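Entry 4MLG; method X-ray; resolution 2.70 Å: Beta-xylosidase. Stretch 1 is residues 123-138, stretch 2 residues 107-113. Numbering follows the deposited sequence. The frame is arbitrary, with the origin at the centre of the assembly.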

ATOM      1  N   ILE A 123       5.537   1.381  21.802  1.00 66.89           N
ATOM      2  CA  ILE A 123       6.572   1.249  20.784  1.00 64.48           C
ATOM      3  C   ILE A 123       5.991   0.633  19.515  1.00 61.87           C
ATOM      4  O   ILE A 123       5.518  -0.505  19.530  1.00 61.81           O
ATOM      5  CB  ILE A 123       7.752   0.397  21.283  1.00 65.40           C
ATOM      6  CG1 ILE A 123       8.353   1.016  22.546  1.00 67.22           C
ATOM      7  CG2 ILE A 123       8.809   0.261  20.198  1.00 64.66           C
ATOM      8  CD1 ILE A 123       9.533   0.248  23.101  1.00 69.53           C
ATOM      9  N   PRO A 124       6.025   1.389  18.408  1.00 59.11           N
ATOM     10  CA  PRO A 124       5.413   0.967  17.144  1.00 57.41           C
ATOM     11  C   PRO A 124       6.261  -0.049  16.391  1.00 58.90           C
ATOM     12  O   PRO A 124       7.485  -0.058  16.523  1.00 60.96           O
ATOM     13  CB  PRO A 124       5.347   2.271  16.349  1.00 55.03           C
ATOM     14  CG  PRO A 124       6.514   3.051  16.836  1.00 55.23           C
ATOM     15  CD  PRO A 124       6.655   2.716  18.299  1.00 57.47           C
ATOM     16  N   GLN A 125       5.604  -0.902  15.611  1.00 57.90           N
ATOM     17  CA  GLN A 125       6.307  -1.808  14.717  1.00 58.45           C
ATOM     18  C   GLN A 125       6.844  -0.994  13.549  1.00 58.40           C
ATOM     19  O   GLN A 125       6.368   0.110  13.290  1.00 59.27           O
ATOM     20  CB  GLN A 125       5.370  -2.906  14.214  1.00 57.47           C
ATOM     21  CG  GLN A 125       4.811  -3.800  15.312  1.00 57.83           C
ATOM     22  CD  GLN A 125       5.878  -4.639  15.986  1.00 59.07           C
ATOM     23  OE1 GLN A 125       6.550  -4.186  16.912  1.00 59.96           O
ATOM     24  NE2 GLN A 125       6.036  -5.874  15.524  1.00 59.78           N
ATOM     25  N   GLU A 126       7.831  -1.531  12.843  1.00 58.71           N
ATOM     26  CA  GLU A 126       8.484  -0.772  11.782  1.00 58.93           C
ATOM     27  C   GLU A 126       7.665  -0.726  10.497  1.00 54.56           C
ATOM     28  O   GLU A 126       7.906   0.114   9.630  1.00 52.35           O
ATOM     29  CB  GLU A 126       9.882  -1.326  11.511  1.00 62.96           C
ATOM     30  CG  GLU A 126      10.800  -1.265  12.717  1.00 67.47           C
ATOM     31  CD  GLU A 126      12.185  -1.791  12.420  1.00 73.52           C
ATOM     32  OE1 GLU A 126      12.488  -2.027  11.230  1.00 74.38           O
ATOM     33  OE2 GLU A 126      12.970  -1.969  13.374  1.00 77.40           O
ATOM     34  N   ASN A 127       6.696  -1.627  10.378  1.00 53.44           N
ATOM     35  CA  ASN A 127       5.859  -1.693   9.186  1.00 52.35           C
ATOM     36  C   ASN A 127       4.387  -1.888   9.530  1.00 54.63           C
ATOM     37  O   ASN A 127       4.059  -2.463  10.568  1.00 57.20           O
ATOM     38  CB  ASN A 127       6.339  -2.810   8.254  1.00 50.58           C
ATOM     39  CG  ASN A 127       7.719  -2.542   7.685  1.00 49.50           C
ATOM     40  OD1 ASN A 127       8.723  -3.003   8.224  1.00 49.76           O
ATOM     41  ND2 ASN A 127       7.773  -1.793   6.589  1.00 48.01           N
ATOM     42  N   PRO A 128       3.489  -1.398   8.662  1.00 53.87           N
ATOM     43  CA  PRO A 128       2.056  -1.571   8.908  1.00 52.75           C
ATOM     44  C   PRO A 128       1.636  -3.028   8.751  1.00 52.75           C
ATOM     45  O   PRO A 128       2.379  -3.820   8.172  1.00 53.90           O
ATOM     46  CB  PRO A 128       1.412  -0.720   7.811  1.00 52.35           C
ATOM     47  CG  PRO A 128       2.425  -0.685   6.722  1.00 52.48           C
ATOM     48  CD  PRO A 128       3.747  -0.639   7.426  1.00 53.78           C
ATOM     49  N   ILE A 129       0.459  -3.366   9.267  1.00 52.50           N
ATOM     50  CA  ILE A 129      -0.085  -4.715   9.154  1.00 52.23           C
ATOM     51  C   ILE A 129      -0.261  -5.113   7.691  1.00 51.55           C
ATOM     52  O   ILE A 129      -0.795  -4.347   6.891  1.00 51.07           O
ATOM     53  CB  ILE A 129      -1.443  -4.827   9.875  1.00 53.49           C
ATOM     54  CG1 ILE A 129      -1.289  -4.500  11.363  1.00 54.91           C
ATOM     55  CG2 ILE A 129      -2.042  -6.213   9.694  1.00 53.72           C
ATOM     56  CD1 ILE A 129      -2.591  -4.572  12.140  1.00 55.70           C
ATOM     57  N   LYS A 130       0.200  -6.311   7.347  1.00 53.11           N
ATOM     58  CA  LYS A 130       0.096  -6.814   5.983  1.00 54.34           C
ATOM     59  C   LYS A 130      -1.358  -6.939   5.541  1.00 54.64           C
ATOM     60  O   LYS A 130      -2.167  -7.584   6.211  1.00 55.98           O
ATOM     61  CB  LYS A 130       0.795  -8.170   5.864  1.00 55.45           C
ATOM     62  CG  LYS A 130       2.268  -8.141   6.229  1.00 56.07           C
ATOM     63  CD  LYS A 130       2.849  -9.542   6.283  1.00 56.44           C
ATOM     64  CE  LYS A 130       4.349  -9.503   6.519  1.00 56.38           C
ATOM     65  NZ  LYS A 130       4.704  -8.766   7.763  1.00 55.99           N
ATOM     66  N   GLY A 131      -1.685  -6.315   4.414  1.00 53.97           N
ATOM     67  CA  GLY A 131      -3.023  -6.394   3.857  1.00 53.56           C
ATOM     68  C   GLY A 131      -3.967  -5.340   4.401  1.00 54.58           C
ATOM     69  O   GLY A 131      -5.082  -5.181   3.905  1.00 55.41           O
ATOM     70  N   SER A 132      -3.518  -4.618   5.423  1.00 54.42           N
ATOM     71  CA  SER A 132      -4.348  -3.607   6.071  1.00 53.91           C
ATOM     72  C   SER A 132      -4.639  -2.430   5.146  1.00 52.71           C
ATOM     73  O   SER A 132      -3.811  -2.063   4.310  1.00 51.80           O
ATOM     74  CB  SER A 132      -3.680  -3.107   7.351  1.00 55.10           C
ATOM     75  OG  SER A 132      -2.427  -2.508   7.067  1.00 55.15           O
ATOM     76  N   TYR A 133      -5.821  -1.845   5.302  1.00 51.95           N
ATOM     77  CA  TYR A 133      -6.216  -0.683   4.518  1.00 50.63           C
ATOM     78  C   TYR A 133      -7.313   0.098   5.232  1.00 52.21           C
ATOM     79  O   TYR A 133      -7.838  -0.353   6.252  1.00 54.68           O
ATOM     80  CB  TYR A 133      -6.664  -1.098   3.114  1.00 50.28           C
ATOM     81  CG  TYR A 133      -7.896  -1.977   3.068  1.00 51.44           C
ATOM     82  CD1 TYR A 133      -9.152  -1.431   2.842  1.00 51.56           C
ATOM     83  CD2 TYR A 133      -7.802  -3.355   3.230  1.00 52.46           C
ATOM     84  CE1 TYR A 133     -10.280  -2.224   2.788  1.00 51.83           C
ATOM     85  CE2 TYR A 133      -8.928  -4.159   3.178  1.00 52.65           C
ATOM     86  CZ  TYR A 133     -10.165  -3.587   2.956  1.00 52.48           C
ATOM     87  OH  TYR A 133     -11.291  -4.375   2.901  1.00 53.03           O
ATOM     88  N   SER A 134      -7.646   1.269   4.695  1.00 51.07           N
ATOM     89  CA  SER A 134      -8.630   2.162   5.305  1.00 51.14           C
ATOM     90  C   SER A 134      -8.253   2.541   6.739  1.00 53.01           C
ATOM     91  O   SER A 134      -7.078   2.506   7.106  1.00 52.32           O
ATOM     92  CB  SER A 134     -10.037   1.561   5.248  1.00 49.50           C
ATOM     93  OG  SER A 134     -11.009   2.514   5.636  1.00 48.92           O
ATOM     94  N   MET A 135      -9.245   2.898   7.550  1.00 54.73           N
ATOM     95  CA  MET A 135      -8.974   3.418   8.887  1.00 56.14           C
ATOM     96  C   MET A 135     -10.064   3.110   9.916  1.00 57.76           C
ATOM     97  O   MET A 135     -10.898   2.224   9.710  1.00 57.53           O
ATOM     98  CB  MET A 135      -8.735   4.927   8.814  1.00 55.97           C
ATOM     99  CG  MET A 135      -9.560   5.622   7.747  1.00 56.48           C
ATOM    100  SD  MET A 135     -11.340   5.538   8.038  1.00 56.03           S
ATOM    101  CE  MET A 135     -11.627   7.121   8.823  1.00 52.16           C
ATOM    102  N   ASP A 136     -10.044   3.860  11.016  1.00 58.57           N
ATOM    103  CA  ASP A 136     -10.969   3.674  12.139  1.00 60.35           C
ATOM    104  C   ASP A 136     -11.100   2.227  12.619  1.00 61.10           C
ATOM    105  O   ASP A 136     -12.185   1.650  12.561  1.00 62.83           O
ATOM    106  CB  ASP A 136     -12.352   4.242  11.803  1.00 61.64           C
ATOM    107  CG  ASP A 136     -12.398   5.755  11.882  1.00 62.76           C
ATOM    108  OD1 ASP A 136     -11.320   6.378  11.984  1.00 63.28           O
ATOM    109  OD2 ASP A 136     -13.509   6.324  11.833  1.00 63.83           O
ATOM    110  N   PRO A 137      -9.995   1.636  13.103  1.00 59.06           N
ATOM    111  CA  PRO A 137     -10.066   0.251  13.571  1.00 56.41           C
ATOM    112  C   PRO A 137     -10.700   0.146  14.951  1.00 54.78           C
ATOM    113  O   PRO A 137     -10.567   1.057  15.771  1.00 55.26           O
ATOM    114  CB  PRO A 137      -8.595  -0.157  13.650  1.00 56.65           C
ATOM    115  CG  PRO A 137      -7.889   1.107  13.961  1.00 57.81           C
ATOM    116  CD  PRO A 137      -8.631   2.181  13.215  1.00 58.58           C
ATOM    117  N   CYS A 138     -11.391  -0.963  15.188  1.00 52.21           N
ATOM    118  CA  CYS A 138     -11.955  -1.274  16.495  1.00 49.57           C
ATOM    119  C   CYS A 138     -11.592  -2.710  16.852  1.00 48.90           C
ATOM    120  O   CYS A 138     -11.883  -3.632  16.093  1.00 47.84           O
ATOM    121  CB  CYS A 138     -13.475  -1.108  16.473  1.00 47.61           C
ATOM    122  SG  CYS A 138     -14.332  -1.858  17.877  1.00 81.08           S
TER
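Stretch 2 107-113: IFRIGVA

Stretch 2 is largely an extended strand that runs antiparallel to a mostly irregular stretch 1, held by four direct hydrogen bonds, three of them gathered at R109 and I110, and by apolar packing centred on I110 and V112. F108 to A113 form a strand, and the register falls as stretch 1 advances: P124 lies by A113 (CA to CA 3.8 Å), P128 by G111, Y133 by R109 and S134 by F108.

P124 and A113 make a non-hydrogen-bonded antiparallel bridge, which suits proline, since it has no amide hydrogen to offer. Their side chains share one face of the sheet, CB to CB 4.4 Å. The next amide, Q125 N, donates to V112 O at 2.8 Å. Beyond it the chains part enough for water 2 to link V112 N (3.0 Å) with N127 O (2.5 Å). Direct hydrogen bonding resumes where I129 N donates to I110 O at 2.8 Å. G111 lies beside P128, their CA atoms 4.3 Å apart, and the CD1 of I129 reaches V112 CG2 at 3.7 Å and I110 CG2 at 4.1 Å.

A type II turn from I129 to S132 then redirects stretch 1; G131, with its positive phi, occupies the position where a side chain would jam against the preceding carbonyl. S132, pointing toward stretch 2, uses its small hydroxyl twice: OG accepts from I110 N at 3.3 Å and donates to I129 O at a very short 2.5 Å. Its carbonyl O receives R109 NH1 at 2.7 Å, near the guanidinium plane, as suits a planar donor.

Farther along, water 1 joins F108 O (2.7 Å) to S134 N (3.2 Å). The flexible M135 lays its CG over the F108 ring face, 4.2 Å from the centroid, while P137 CB meets I110 CD1 at 4.0 Å, rigid ring against branched aliphatic chain.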

ATOM      1  N   ILE A 107      -1.404   6.220   1.310  1.00 48.93           N
ATOM      2  CA  ILE A 107      -2.417   5.175   1.387  1.00 47.13           C
ATOM      3  C   ILE A 107      -2.627   4.780   2.843  1.00 45.64           C
ATOM      4  O   ILE A 107      -1.669   4.446   3.543  1.00 45.12           O
ATOM      5  CB  ILE A 107      -2.012   3.934   0.572  1.00 47.71           C
ATOM      6  CG1 ILE A 107      -1.725   4.319  -0.879  1.00 48.42           C
ATOM      7  CG2 ILE A 107      -3.098   2.873   0.638  1.00 46.83           C
ATOM      8  CD1 ILE A 107      -1.319   3.151  -1.757  1.00 49.56           C
ATOM      9  N   PHE A 108      -3.875   4.825   3.304  1.00 43.70           N
ATOM     10  CA  PHE A 108      -4.167   4.520   4.700  1.00 42.87           C
ATOM     11  C   PHE A 108      -3.866   3.067   5.046  1.00 43.83           C
ATOM     12  O   PHE A 108      -4.397   2.143   4.431  1.00 42.91           O
ATOM     13  CB  PHE A 108      -5.613   4.875   5.063  1.00 42.03           C
ATOM     14  CG  PHE A 108      -5.739   6.143   5.863  1.00 41.83           C
ATOM     15  CD1 PHE A 108      -5.209   6.226   7.143  1.00 41.53           C
ATOM     16  CD2 PHE A 108      -6.386   7.251   5.340  1.00 41.61           C
ATOM     17  CE1 PHE A 108      -5.316   7.391   7.882  1.00 42.20           C
ATOM     18  CE2 PHE A 108      -6.499   8.419   6.075  1.00 43.18           C
ATOM     19  CZ  PHE A 108      -5.962   8.488   7.347  1.00 43.72           C
ATOM     20  N   ARG A 109      -2.992   2.883   6.029  1.00 45.89           N
ATOM     21  CA  ARG A 109      -2.651   1.562   6.533  1.00 48.55           C
ATOM     22  C   ARG A 109      -2.903   1.546   8.031  1.00 50.82           C
ATOM     23  O   ARG A 109      -3.204   2.582   8.627  1.00 50.63           O
ATOM     24  CB  ARG A 109      -1.184   1.234   6.248  1.00 50.70           C
ATOM     25  CG  ARG A 109      -0.792   1.272   4.778  1.00 51.43           C
ATOM     26  CD  ARG A 109      -1.517   0.205   3.974  1.00 53.43           C
ATOM     27  NE  ARG A 109      -0.935   0.030   2.646  1.00 55.61           N
ATOM     28  CZ  ARG A 109      -1.367  -0.853   1.752  1.00 56.61           C
ATOM     29  NH1 ARG A 109      -2.392  -1.645   2.037  1.00 56.81           N
ATOM     30  NH2 ARG A 109      -0.776  -0.945   0.567  1.00 56.25           N
ATOM     31  N   ILE A 110      -2.782   0.371   8.639  1.00 53.48           N
ATOM     32  CA  ILE A 110      -2.971   0.240  10.078  1.00 56.33           C
ATOM     33  C   ILE A 110      -1.737  -0.373  10.728  1.00 57.98           C
ATOM     34  O   ILE A 110      -1.302  -1.461  10.351  1.00 60.29           O
ATOM     35  CB  ILE A 110      -4.213  -0.607  10.408  1.00 59.28           C
ATOM     36  CG1 ILE A 110      -5.476   0.081   9.885  1.00 59.65           C
ATOM     37  CG2 ILE A 110      -4.320  -0.842  11.910  1.00 61.59           C
ATOM     38  CD1 ILE A 110      -6.752  -0.696  10.133  1.00 60.11           C
ATOM     39  N   GLY A 111      -1.173   0.332  11.703  1.00 57.81           N
ATOM     40  CA  GLY A 111       0.036  -0.121  12.365  1.00 59.38           C
ATOM     41  C   GLY A 111      -0.210  -0.576  13.790  1.00 59.79           C
ATOM     42  O   GLY A 111      -1.278  -0.325  14.355  1.00 59.75           O
ATOM     43  N   VAL A 112       0.783  -1.242  14.372  1.00 59.23           N
ATOM     44  CA  VAL A 112       0.673  -1.754  15.732  1.00 59.82           C
ATOM     45  C   VAL A 112       1.736  -1.156  16.651  1.00 59.24           C
ATOM     46  O   VAL A 112       2.921  -1.136  16.316  1.00 59.44           O
ATOM     47  CB  VAL A 112       0.787  -3.291  15.764  1.00 62.31           C
ATOM     48  CG1 VAL A 112       0.744  -3.802  17.196  1.00 63.46           C
ATOM     49  CG2 VAL A 112      -0.321  -3.921  14.938  1.00 62.99           C
ATOM     50  N   ALA A 113       1.301  -0.663  17.808  1.00 58.38           N
ATOM     51  CA  ALA A 113       2.215  -0.176  18.833  1.00 59.14           C
ATOM     52  C   ALA A 113       1.978  -0.946  20.129  1.00 60.46           C
ATOM     53  O   ALA A 113       0.835  -1.159  20.529  1.00 60.75           O
ATOM     54  CB  ALA A 113       2.025   1.313  19.047  1.00 58.21           C
TER
HETATM   55  O   HOH W   1      -6.021   2.502   2.247  1.00 49.04           O
HETATM   56  O   HOH W   2       2.290  -2.690  12.258  1.00 61.47           O
HETATM   57  O   HOH W   3       3.801   0.398  13.590  1.00 62.40           O